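Pe family protein (PDB 3Q4H) probably acts as a secreted partner subunit that forms a helical complex with another small protein, as other members of the WXG100 (ESAT-6-like) family do. Local coordinates at residues A17-K22 against D71-N76; S39-H44 against A50-A55. One frame throughout, in Å; residues are numbered along the deposited sequence.

Interaction 1 (A17-K22 against D71-N76); sequences ANFGAK and DIAQLN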
ATOM      1  N   ALA A  17       6.224   1.747   5.019  1.00 22.24           N
ATOM      2  CA  ALA A  17       4.923   1.147   4.729  1.00 21.51           C
ATOM      3  C   ALA A  17       4.084   2.120   3.903  1.00 20.88           C
ATOM      4  O   ALA A  17       3.478   1.736   2.891  1.00 19.75           O
ATOM      5  CB  ALA A  17       4.196   0.740   6.018  1.00 21.88           C
ATOM      6  N   ASN A  18       4.092   3.386   4.311  1.00 21.67           N
ATOM      7  CA  ASN A  18       3.377   4.431   3.578  1.00 21.77           C
ATOM      8  C   ASN A  18       3.868   4.567   2.138  1.00 21.68           C
ATOM      9  O   ASN A  18       3.058   4.650   1.209  1.00 21.04           O
ATOM     10  CB  ASN A  18       3.441   5.768   4.332  1.00 23.01           C
ATOM     11  CG  ASN A  18       2.634   5.737   5.634  1.00 23.67           C
ATOM     12  OD1 ASN A  18       1.809   4.844   5.839  1.00 23.86           O
ATOM     13  ND2 ASN A  18       2.874   6.697   6.513  1.00 23.86           N
ATOM     14  N   PHE A  19       5.182   4.540   1.938  1.00 22.68           N
ATOM     15  CA  PHE A  19       5.713   4.493   0.574  1.00 22.95           C
ATOM     16  C   PHE A  19       5.189   3.267  -0.168  1.00 21.97           C
ATOM     17  O   PHE A  19       4.842   3.354  -1.345  1.00 21.39           O
ATOM     18  CB  PHE A  19       7.249   4.484   0.540  1.00 24.39           C
ATOM     19  CG  PHE A  19       7.810   4.474  -0.861  1.00 25.00           C
ATOM     20  CD1 PHE A  19       8.022   5.658  -1.548  1.00 25.56           C
ATOM     21  CD2 PHE A  19       8.084   3.276  -1.506  1.00 25.33           C
ATOM     22  CE1 PHE A  19       8.529   5.651  -2.855  1.00 26.35           C
ATOM     23  CE2 PHE A  19       8.588   3.265  -2.816  1.00 25.90           C
ATOM     24  CZ  PHE A  19       8.814   4.454  -3.483  1.00 26.01           C
ATOM     25  N   GLY A  20       5.149   2.132   0.531  1.00 21.92           N
ATOM     26  CA  GLY A  20       4.668   0.886  -0.047  1.00 21.56           C
ATOM     27  C   GLY A  20       3.228   0.967  -0.493  1.00 20.67           C
ATOM     28  O   GLY A  20       2.862   0.398  -1.511  1.00 20.20           O
ATOM     29  N   ALA A  21       2.415   1.680   0.279  1.00 20.68           N
ATOM     30  CA  ALA A  21       1.027   1.898  -0.068  1.00 20.54           C
ATOM     31  C   ALA A  21       0.917   2.691  -1.364  1.00 20.87           C
ATOM     32  O   ALA A  21       0.191   2.291  -2.272  1.00 20.90           O
ATOM     33  CB  ALA A  21       0.313   2.616   1.051  1.00 20.69           C
ATOM     34  N   LYS A  22       1.646   3.803  -1.460  1.00 21.76           N
ATOM     35  CA  LYS A  22       1.590   4.648  -2.660  1.00 22.27           C
ATOM     36  C   LYS A  22       2.098   3.906  -3.887  1.00 22.01           C
ATOM     37  O   LYS A  22       1.610   4.120  -4.988  1.00 22.16           O
ATOM     38  CB  LYS A  22       2.398   5.933  -2.484  1.00 23.50           C
ATOM     39  CG  LYS A  22       1.867   6.874  -1.416  1.00 25.27           C
ATOM     40  CD  LYS A  22       2.728   8.120  -1.314  1.00 28.51           C
ATOM     41  CE  LYS A  22       2.169   9.132  -0.333  1.00 30.27           C
ATOM     42  NZ  LYS A  22       2.934  10.398  -0.436  1.00 33.08           N
ATOM     43  N   ASP A  71       8.817  -2.529  -8.040  1.00 26.05           N
ATOM     44  CA  ASP A  71       9.290  -3.757  -7.380  1.00 27.87           C
ATOM     45  C   ASP A  71      10.640  -3.542  -6.704  1.00 29.39           C
ATOM     46  O   ASP A  71      10.901  -4.104  -5.641  1.00 30.60           O
ATOM     47  CB  ASP A  71       9.366  -4.939  -8.357  1.00 29.67           C
ATOM     48  CG  ASP A  71       7.991  -5.489  -8.722  1.00 29.63           C
ATOM     49  OD1 ASP A  71       6.972  -4.908  -8.296  1.00 28.87           O
ATOM     50  OD2 ASP A  71       7.916  -6.505  -9.439  1.00 32.86           O
ATOM     51  N   ILE A  72      11.493  -2.726  -7.311  1.00 30.22           N
ATOM     52  CA  ILE A  72      12.793  -2.423  -6.730  1.00 31.79           C
ATOM     53  C   ILE A  72      12.612  -1.475  -5.543  1.00 30.22           C
ATOM     54  O   ILE A  72      13.189  -1.685  -4.484  1.00 31.16           O
ATOM     55  CB  ILE A  72      13.765  -1.832  -7.789  1.00 33.78           C
ATOM     56  CG1 ILE A  72      14.016  -2.858  -8.899  1.00 35.63           C
ATOM     57  CG2 ILE A  72      15.087  -1.421  -7.156  1.00 35.00           C
ATOM     58  CD1 ILE A  72      14.470  -2.243 -10.217  1.00 37.32           C
ATOM     59  N   ALA A  73      11.795  -0.444  -5.705  1.00 28.15           N
ATOM     60  CA  ALA A  73      11.556   0.484  -4.611  1.00 27.22           C
ATOM     61  C   ALA A  73      11.057  -0.262  -3.372  1.00 26.66           C
ATOM     62  O   ALA A  73      11.524  -0.010  -2.262  1.00 26.87           O
ATOM     63  CB  ALA A  73      10.559   1.540  -5.024  1.00 25.40           C
ATOM     64  N   GLN A  74      10.118  -1.188  -3.581  1.00 25.93           N
ATOM     65  CA  GLN A  74       9.492  -1.922  -2.489  1.00 25.48           C
ATOM     66  C   GLN A  74      10.509  -2.661  -1.632  1.00 27.41           C
ATOM     67  O   GLN A  74      10.451  -2.601  -0.398  1.00 27.44           O
ATOM     68  CB  GLN A  74       8.448  -2.913  -3.017  1.00 25.05           C
ATOM     69  CG  GLN A  74       7.182  -2.274  -3.626  1.00 24.15           C
ATOM     70  CD  GLN A  74       6.254  -1.643  -2.592  1.00 23.48           C
ATOM     71  OE1 GLN A  74       6.703  -1.078  -1.609  1.00 24.09           O
ATOM     72  NE2 GLN A  74       4.952  -1.735  -2.825  1.00 22.73           N
ATOM     73  N   LEU A  75      11.436  -3.361  -2.278  1.00 29.31           N
ATOM     74  CA  LEU A  75      12.457  -4.117  -1.552  1.00 31.61           C
ATOM     75  C   LEU A  75      13.428  -3.218  -0.757  1.00 32.22           C
ATOM     76  O   LEU A  75      13.918  -3.611   0.302  1.00 33.57           O
ATOM     77  CB  LEU A  75      13.241  -5.018  -2.511  1.00 34.10           C
ATOM     78  CG  LEU A  75      12.470  -6.187  -3.142  1.00 35.09           C
ATOM     79  CD1 LEU A  75      13.273  -6.812  -4.313  1.00 37.66           C
ATOM     80  CD2 LEU A  75      12.105  -7.256  -2.099  1.00 35.12           C
ATOM     81  N   ASN A  76      13.680  -2.014  -1.262  1.00 31.48           N
ATOM     82  CA  ASN A  76      14.634  -1.089  -0.654  1.00 32.28           C
ATOM     83  C   ASN A  76      14.045  -0.160   0.403  1.00 30.59           C
ATOM     84  O   ASN A  76      14.659   0.045   1.446  1.00 31.61           O
ATOM     85  CB  ASN A  76      15.309  -0.247  -1.741  1.00 33.39           C
ATOM     86  CG  ASN A  76      16.468  -0.966  -2.393  1.00 35.92           C
ATOM     87  OD1 ASN A  76      17.386  -1.419  -1.709  1.00 38.03           O
ATOM     88  ND2 ASN A  76      16.440  -1.072  -3.715  1.00 34.88           N
TER
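The ring of F19 overlaps the methyl group of A73 with its edge: F19 CE2 lies 3.4 Å from A73 CB, which sits near the plane of the ring and over neither face. The two residues belong to helices 8-38 and 47-77, the antiparallel pair that forms the helical hairpin of the WXG100 fold, and the short segments 17-22 and 71-76 run in opposite senses. CG of F19 stands anti to its own N (chi1 -178°), and this carries the ring across to the small A73, while an aromatic side chain of another protein packs on A73 and an acidic one on F19. One residue further along each segment, G20 and Q74 make the closest backbone approach, with CA atoms 6.1 Å apart. The glycine leaves its backbone bare to the amide of Q74, whose chain bends at chi2 to turn the group back toward helix 8-38. OE1 of Q74 then reaches to 3.2 Å from G20 CA, and accepts its own hydrogen bond from the backbone N of D79, where helix 79-94 begins, so the amide bridges helix 8-38 and the start of helix 79-94. On its other branch, Q74 NE2 donates to G20 O at 3.3 Å, a moderately bent bond (152°) that arrives on a carbonyl lone pair, in the carbonyl plane, with the oxygen tilted 20° from the Q74 amide plane.

Interaction 2 (S39-H44 against A50-A55); sequences SSQAFH and AAFQAA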
ATOM      1  N   SER A  39     -11.948   0.779 -22.937  1.00 52.48           N
ATOM      2  CA  SER A  39     -13.351   1.106 -23.196  1.00 54.72           C
ATOM      3  C   SER A  39     -13.555   2.301 -24.138  1.00 55.77           C
ATOM      4  O   SER A  39     -14.693   2.676 -24.405  1.00 57.49           O
ATOM      5  CB  SER A  39     -14.089   1.355 -21.879  1.00 54.43           C
ATOM      6  OG  SER A  39     -13.567   2.486 -21.218  1.00 53.13           O
ATOM      7  N   SER A  40     -12.470   2.892 -24.640  1.00 55.35           N
ATOM      8  CA  SER A  40     -12.566   4.003 -25.590  1.00 56.81           C
ATOM      9  C   SER A  40     -11.811   3.765 -26.911  1.00 58.00           C
ATOM     10  O   SER A  40     -11.585   4.709 -27.675  1.00 58.84           O
ATOM     11  CB  SER A  40     -12.091   5.307 -24.932  1.00 55.61           C
ATOM     12  OG  SER A  40     -10.704   5.499 -25.109  1.00 53.96           O
ATOM     13  N   GLN A  41     -11.421   2.518 -27.184  1.00 58.65           N
ATOM     14  CA  GLN A  41     -10.877   2.166 -28.500  1.00 60.18           C
ATOM     15  C   GLN A  41     -12.017   2.041 -29.489  1.00 62.69           C
ATOM     16  O   GLN A  41     -12.003   2.691 -30.533  1.00 64.00           O
ATOM     17  CB  GLN A  41     -10.068   0.857 -28.464  1.00 60.18           C
ATOM     18  CG  GLN A  41     -10.114  -0.020 -29.764  1.00 63.19           C
ATOM     19  CD  GLN A  41      -9.555   0.651 -31.035  1.00 64.44           C
ATOM     20  OE1 GLN A  41      -9.486   1.878 -31.148  1.00 63.71           O
ATOM     21  NE2 GLN A  41      -9.161  -0.174 -32.002  1.00 66.11           N
ATOM     22  N   ALA A  42     -13.000   1.210 -29.140  1.00 63.74           N
ATOM     23  CA  ALA A  42     -14.094   0.822 -30.047  1.00 66.59           C
ATOM     24  C   ALA A  42     -14.411   1.862 -31.126  1.00 67.94           C
ATOM     25  O   ALA A  42     -14.494   1.537 -32.315  1.00 69.97           O
ATOM     26  CB  ALA A  42     -15.359   0.502 -29.238  1.00 67.39           C
ATOM     27  N   PHE A  43     -14.543   3.114 -30.691  1.00 66.89           N
ATOM     28  CA  PHE A  43     -15.048   4.212 -31.521  1.00 68.53           C
ATOM     29  C   PHE A  43     -14.319   4.425 -32.860  1.00 69.45           C
ATOM     30  O   PHE A  43     -14.949   4.794 -33.858  1.00 71.78           O
ATOM     31  CB  PHE A  43     -15.023   5.513 -30.708  1.00 67.38           C
ATOM     32  CG  PHE A  43     -15.792   5.434 -29.411  1.00 66.88           C
ATOM     33  CD1 PHE A  43     -17.175   5.477 -29.407  1.00 69.60           C
ATOM     34  CD2 PHE A  43     -15.132   5.313 -28.199  1.00 64.92           C
ATOM     35  CE1 PHE A  43     -17.891   5.408 -28.218  1.00 69.58           C
ATOM     36  CE2 PHE A  43     -15.842   5.243 -27.008  1.00 64.92           C
ATOM     37  CZ  PHE A  43     -17.226   5.290 -27.021  1.00 67.17           C
ATOM     38  N   HIS A  44     -13.010   4.166 -32.880  1.00 67.67           N
ATOM     39  CA  HIS A  44     -12.143   4.548 -34.008  1.00 68.50           C
ATOM     40  C   HIS A  44     -12.100   3.501 -35.122  1.00 70.07           C
ATOM     41  O   HIS A  44     -12.697   2.431 -34.996  1.00 71.00           O
ATOM     42  CB  HIS A  44     -10.725   4.820 -33.499  1.00 66.60           C
ATOM     43  CG  HIS A  44     -10.693   5.635 -32.248  1.00 65.09           C
ATOM     44  ND1 HIS A  44     -11.162   6.928 -32.196  1.00 66.53           N
ATOM     45  CD2 HIS A  44     -10.285   5.331 -30.995  1.00 63.50           C
ATOM     46  CE1 HIS A  44     -11.029   7.394 -30.968  1.00 64.94           C
ATOM     47  NE2 HIS A  44     -10.498   6.445 -30.219  1.00 63.24           N
ATOM     48  N   ALA A  50      -5.190   2.693 -35.452  1.00 51.42           N
ATOM     49  CA  ALA A  50      -3.812   2.192 -35.454  1.00 50.84           C
ATOM     50  C   ALA A  50      -2.918   3.043 -34.559  1.00 48.27           C
ATOM     51  O   ALA A  50      -2.129   2.511 -33.785  1.00 46.89           O
ATOM     52  CB  ALA A  50      -3.267   2.156 -36.867  1.00 53.82           C
ATOM     53  N   ALA A  51      -3.062   4.362 -34.673  1.00 47.57           N
ATOM     54  CA  ALA A  51      -2.438   5.313 -33.753  1.00 45.71           C
ATOM     55  C   ALA A  51      -2.796   5.038 -32.280  1.00 42.74           C
ATOM     56  O   ALA A  51      -1.935   5.106 -31.406  1.00 41.53           O
ATOM     57  CB  ALA A  51      -2.831   6.734 -34.128  1.00 46.37           C
ATOM     58  N   PHE A  52      -4.065   4.739 -32.013  1.00 41.80           N
ATOM     59  CA  PHE A  52      -4.512   4.390 -30.670  1.00 39.28           C
ATOM     60  C   PHE A  52      -3.876   3.087 -30.192  1.00 38.73           C
ATOM     61  O   PHE A  52      -3.283   3.040 -29.114  1.00 37.26           O
ATOM     62  CB  PHE A  52      -6.036   4.261 -30.629  1.00 39.33           C
ATOM     63  CG  PHE A  52      -6.597   4.194 -29.239  1.00 36.61           C
ATOM     64  CD1 PHE A  52      -6.673   2.983 -28.568  1.00 35.55           C
ATOM     65  CD2 PHE A  52      -7.043   5.346 -28.603  1.00 35.22           C
ATOM     66  CE1 PHE A  52      -7.181   2.920 -27.283  1.00 34.24           C
ATOM     67  CE2 PHE A  52      -7.553   5.295 -27.330  1.00 33.94           C
ATOM     68  CZ  PHE A  52      -7.620   4.079 -26.660  1.00 33.55           C
ATOM     69  N   GLN A  53      -4.004   2.035 -30.995  1.00 40.27           N
ATOM     70  CA  GLN A  53      -3.419   0.737 -30.664  1.00 40.48           C
ATOM     71  C   GLN A  53      -1.906   0.815 -30.447  1.00 40.26           C
ATOM     72  O   GLN A  53      -1.374   0.159 -29.556  1.00 39.08           O
ATOM     73  CB  GLN A  53      -3.734  -0.288 -31.755  1.00 43.07           C
ATOM     74  CG  GLN A  53      -5.199  -0.668 -31.832  1.00 44.24           C
ATOM     75  CD  GLN A  53      -5.477  -1.680 -32.936  1.00 49.20           C
ATOM     76  OE1 GLN A  53      -4.974  -2.805 -32.895  1.00 52.02           O
ATOM     77  NE2 GLN A  53      -6.280  -1.285 -33.926  1.00 50.30           N
ATOM     78  N   ALA A  54      -1.221   1.613 -31.263  1.00 41.59           N
ATOM     79  CA  ALA A  54       0.221   1.823 -31.102  1.00 42.17           C
ATOM     80  C   ALA A  54       0.521   2.518 -29.781  1.00 40.05           C
ATOM     81  O   ALA A  54       1.434   2.122 -29.058  1.00 39.83           O
ATOM     82  CB  ALA A  54       0.782   2.632 -32.254  1.00 44.23           C
ATOM     83  N   ALA A  55      -0.260   3.551 -29.480  1.00 39.15           N
ATOM     84  CA  ALA A  55      -0.176   4.271 -28.214  1.00 37.31           C
ATOM     85  C   ALA A  55      -0.543   3.381 -27.038  1.00 35.69           C
ATOM     86  O   ALA A  55      -0.053   3.581 -25.928  1.00 34.64           O
ATOM     87  CB  ALA A  55      -1.097   5.476 -28.235  1.00 37.06           C
TER
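Segment 39-44 is irregular loop and segment 50-55 is helical, and the two run in roughly opposite directions with their closest CA atoms, Q41 and F52, 7.1 Å apart. A turn closes on itself within the loop, where H44 N donates to Q41 O at 2.9 Å; no hydrogen bond spans the two segments, so the contact rests on van der Waals packing around the F52 ring. The chi1 of F52 (-168°) sets its ring out from the helix, toward the loop, where it meets three residues. Q41 lies over one face: its CA is 4.3 Å from the ring centroid, a CH-pi approach, and its CB is 3.7 Å from F52 CE1. The amide of Q41 is turned almost flat to the same ring, the planes 10° apart, and its OE1 also comes to the edge of the H44 imidazole, in that ring's plane. S40 brings its OG to 3.7 Å from F52 CZ. The H44 ring meets F52 obliquely, centroids 5.4 Å apart and planes at 36°, while its ND1 is hydrogen-bonded to a polar side chain of another protein. Beside the ring, Q41 NE2 and Q53 NE2 lie 3.6 Å apart, a spacing that follows from the acceptor they share, the OG of S49, which links the loop to the helix start. The cluster thus closes the end of the hairpin, between the C-terminal end of helix 8-38 and the first turns of helix 47-77, with the partner protein packing on S40, F43, A51 and A55.

Overall arrangement
From the N terminus, the chain passes through segment 17-22 in helix 8-38, leaves that helix into loop 39-44, and returns along helix 47-77 by way of 50-55 to 71-76. Interaction 2 closes a short loop at the turn of the hairpin; interaction 1 closes the much longer excursion that contains it, so the two nest and do not cross. They share helix 47-77, one near each end, but do not touch: their centres are about 33 Å apart and their nearest atoms about 21 Å. One joins the inter-helix loop to the start of the second long helix; the other ties that helix's far end to helix 8-38, just before helix 79-94 begins.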